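Local coordinates for protein (2Z,6E)-hedycaryol synthase (PDB 4MC3) that converts farnesyl diphosphate and water into the sesquiterpene alcohol (2Z,6E)-hedycaryol and diphosphate through a magnesium-dependent 1,11-cyclization, at residues R62-T67 / E189-P193. Numbering follows the deposited sequence.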
loop_
_atom_site.group_PDB
_atom_site.type_symbol
_atom_site.label_atom_id
_atom_site.label_comp_id
_atom_site.label_asym_id
_atom_site.label_seq_id
_atom_site.Cartn_x
_atom_site.Cartn_y
_atom_site.Cartn_z
ATOM N N ARG A 62 -11.333 -0.091 10.329
ATOM C CA ARG A 62 -11.778 -0.892 11.447
ATOM C C ARG A 62 -10.792 -0.934 12.621
ATOM O O ARG A 62 -11.025 -1.642 13.607
ATOM C CB ARG A 62 -12.066 -2.320 10.975
ATOM C CG ARG A 62 -13.184 -2.263 9.910
ATOM C CD ARG A 62 -13.436 -3.642 9.315
ATOM N NE ARG A 62 -14.492 -3.576 8.296
ATOM C CZ ARG A 62 -15.201 -4.630 7.862
ATOM N NH1 ARG A 62 -14.949 -5.822 8.361
ATOM N NH2 ARG A 62 -16.175 -4.483 6.969
ATOM N N ALA A 63 -9.654 -0.270 12.468
ATOM C CA ALA A 63 -8.663 -0.346 13.510
ATOM C C ALA A 63 -9.054 0.375 14.790
ATOM O O ALA A 63 -9.745 1.394 14.757
ATOM C CB ALA A 63 -7.396 0.282 12.982
ATOM N N ASP A 64 -8.556 -0.118 15.904
ATOM C CA ASP A 64 -8.551 0.626 17.143
ATOM C C ASP A 64 -7.596 1.833 17.047
ATOM O O ASP A 64 -6.787 1.942 16.123
ATOM C CB ASP A 64 -8.098 -0.342 18.238
ATOM C CG ASP A 64 -6.699 -0.864 17.984
ATOM O OD1 ASP A 64 -6.509 -1.777 17.150
ATOM O OD2 ASP A 64 -5.783 -0.341 18.628
ATOM N N LEU A 65 -7.687 2.764 17.984
ATOM C CA LEU A 65 -6.897 3.962 17.990
ATOM C C LEU A 65 -5.383 3.677 17.947
ATOM O O LEU A 65 -4.662 4.345 17.187
ATOM C CB LEU A 65 -7.195 4.771 19.250
ATOM C CG LEU A 65 -6.361 6.017 19.446
ATOM C CD1 LEU A 65 -6.443 7.048 18.342
ATOM C CD2 LEU A 65 -6.757 6.650 20.800
ATOM N N ASP A 66 -4.917 2.714 18.757
ATOM C CA ASP A 66 -3.450 2.356 18.879
ATOM C C ASP A 66 -2.935 1.882 17.516
ATOM O O ASP A 66 -1.938 2.406 17.006
ATOM C CB ASP A 66 -3.131 1.327 19.966
ATOM C CG ASP A 66 -3.345 1.876 21.384
ATOM O OD1 ASP A 66 -3.339 3.122 21.593
ATOM O OD2 ASP A 66 -3.486 1.042 22.298
ATOM N N THR A 67 -3.684 0.991 16.871
ATOM C CA THR A 67 -3.279 0.496 15.535
ATOM C C THR A 67 -3.330 1.609 14.518
ATOM O O THR A 67 -2.414 1.755 13.680
ATOM C CB THR A 67 -4.147 -0.703 15.087
ATOM O OG1 THR A 67 -3.979 -1.762 16.042
ATOM C CG2 THR A 67 -3.756 -1.214 13.725
ATOM N N GLU A 189 -3.203 -6.360 10.472
ATOM C CA GLU A 189 -3.241 -7.526 11.342
ATOM C C GLU A 189 -3.127 -7.104 12.825
ATOM O O GLU A 189 -3.573 -7.843 13.692
ATOM C CB GLU A 189 -2.174 -8.521 10.989
ATOM C CG GLU A 189 -2.306 -9.112 9.621
ATOM C CD GLU A 189 -1.411 -10.331 9.395
ATOM O OE1 GLU A 189 -1.359 -11.217 10.297
ATOM O OE2 GLU A 189 -0.756 -10.410 8.319
ATOM N N LEU A 190 -2.554 -5.941 13.109
ATOM C CA LEU A 190 -2.383 -5.486 14.468
ATOM C C LEU A 190 -3.742 -5.274 15.161
ATOM O O LEU A 190 -3.810 -5.352 16.396
ATOM C CB LEU A 190 -1.566 -4.227 14.514
ATOM C CG LEU A 190 -0.046 -4.403 14.508
ATOM C CD1 LEU A 190 0.537 -5.107 13.345
ATOM C CD2 LEU A 190 0.680 -3.089 14.593
ATOM N N ARG A 191 -4.809 -5.018 14.396
ATOM C CA ARG A 191 -6.120 -4.773 15.009
ATOM C C ARG A 191 -7.019 -5.995 15.067
ATOM O O ARG A 191 -8.105 -5.948 15.678
ATOM C CB ARG A 191 -6.851 -3.611 14.354
ATOM C CG ARG A 191 -7.249 -3.757 12.915
ATOM C CD ARG A 191 -8.624 -4.332 12.689
ATOM N NE ARG A 191 -8.809 -4.638 11.286
ATOM C CZ ARG A 191 -9.855 -5.255 10.772
ATOM N NH1 ARG A 191 -10.872 -5.615 11.567
ATOM N NH2 ARG A 191 -9.876 -5.566 9.497
ATOM N N LEU A 192 -6.596 -7.095 14.467
ATOM C CA LEU A 192 -7.365 -8.327 14.459
ATOM C C LEU A 192 -7.207 -8.988 15.878
ATOM O O LEU A 192 -6.290 -8.677 16.597
ATOM C CB LEU A 192 -6.833 -9.265 13.381
ATOM C CG LEU A 192 -6.902 -8.755 11.927
ATOM C CD1 LEU A 192 -6.248 -9.754 10.997
ATOM C CD2 LEU A 192 -8.325 -8.468 11.505
ATOM N N PRO A 193 -8.137 -9.876 16.219
ATOM C CA PRO A 193 -8.059 -10.659 17.461
ATOM C C PRO A 193 -6.821 -11.531 17.513
ATOM O O PRO A 193 -6.293 -11.751 18.583
ATOM C CB PRO A 193 -9.334 -11.517 17.413
ATOM C CG PRO A 193 -10.274 -10.710 16.574
ATOM C CD PRO A 193 -9.390 -10.111 15.495
HETATM O O HOH W 1 -11.684 -4.835 14.270
HETATM O O HOH W 2 -8.393 -3.950 17.750
#
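At the capped N-terminus of helix 65-84, in the all-helical class I terpene cyclase fold, R191 from the loop after helix 181-188 lies against R62, A63, D64 and T67. D64 is the N-cap: its OD2 accepts from T67 N at 3.0 Å, from above the carboxylate plane. T67 OG1 donates to D64 OD1 at 2.8 Å on the syn side, somewhat out of the carboxylate plane. The two bonds hold the carboxylate so that D64 OD1 rests 3.4 Å from R191 CB. The methyl CG2 of T67 packs on L190 CB. No direct hydrogen bond joins the two segments; instead, one water donates to both D64 OD1 and R191 O, bridging the cap to the opposing backbone.

CG of R191 stands between its backbone N and carbonyl carbon (chi1 64°) and the chain then bends at chi2 (91°), a course that brings R191 CG to 3.7 Å from A63 CA and carries the guanidinium past R62. There L192 CD2 lies over the centre of one face and R62 CB, offset toward the rim, over the opposite one, 3.6 Å from R191 NH1. A second water sits at the guanidinium edge, in plane, accepting from R191 NH1 at 2.9 Å and donating weakly to R62 O. The two like charges are probably balanced by acids: D188 forms a salt bridge with R191 NE, E16 with R62 NE, and D294 with NH1 of both arginines. A leucine in place of R191 would probably leave D188 without its mate, take one of the two arginines from D294, and lose the water link to R62 O.

Through D294 and the contacts of R62 on A297 and R191 on N298, the junction leans on helix 286-309, while L190 reaches W138 of helix 136-160.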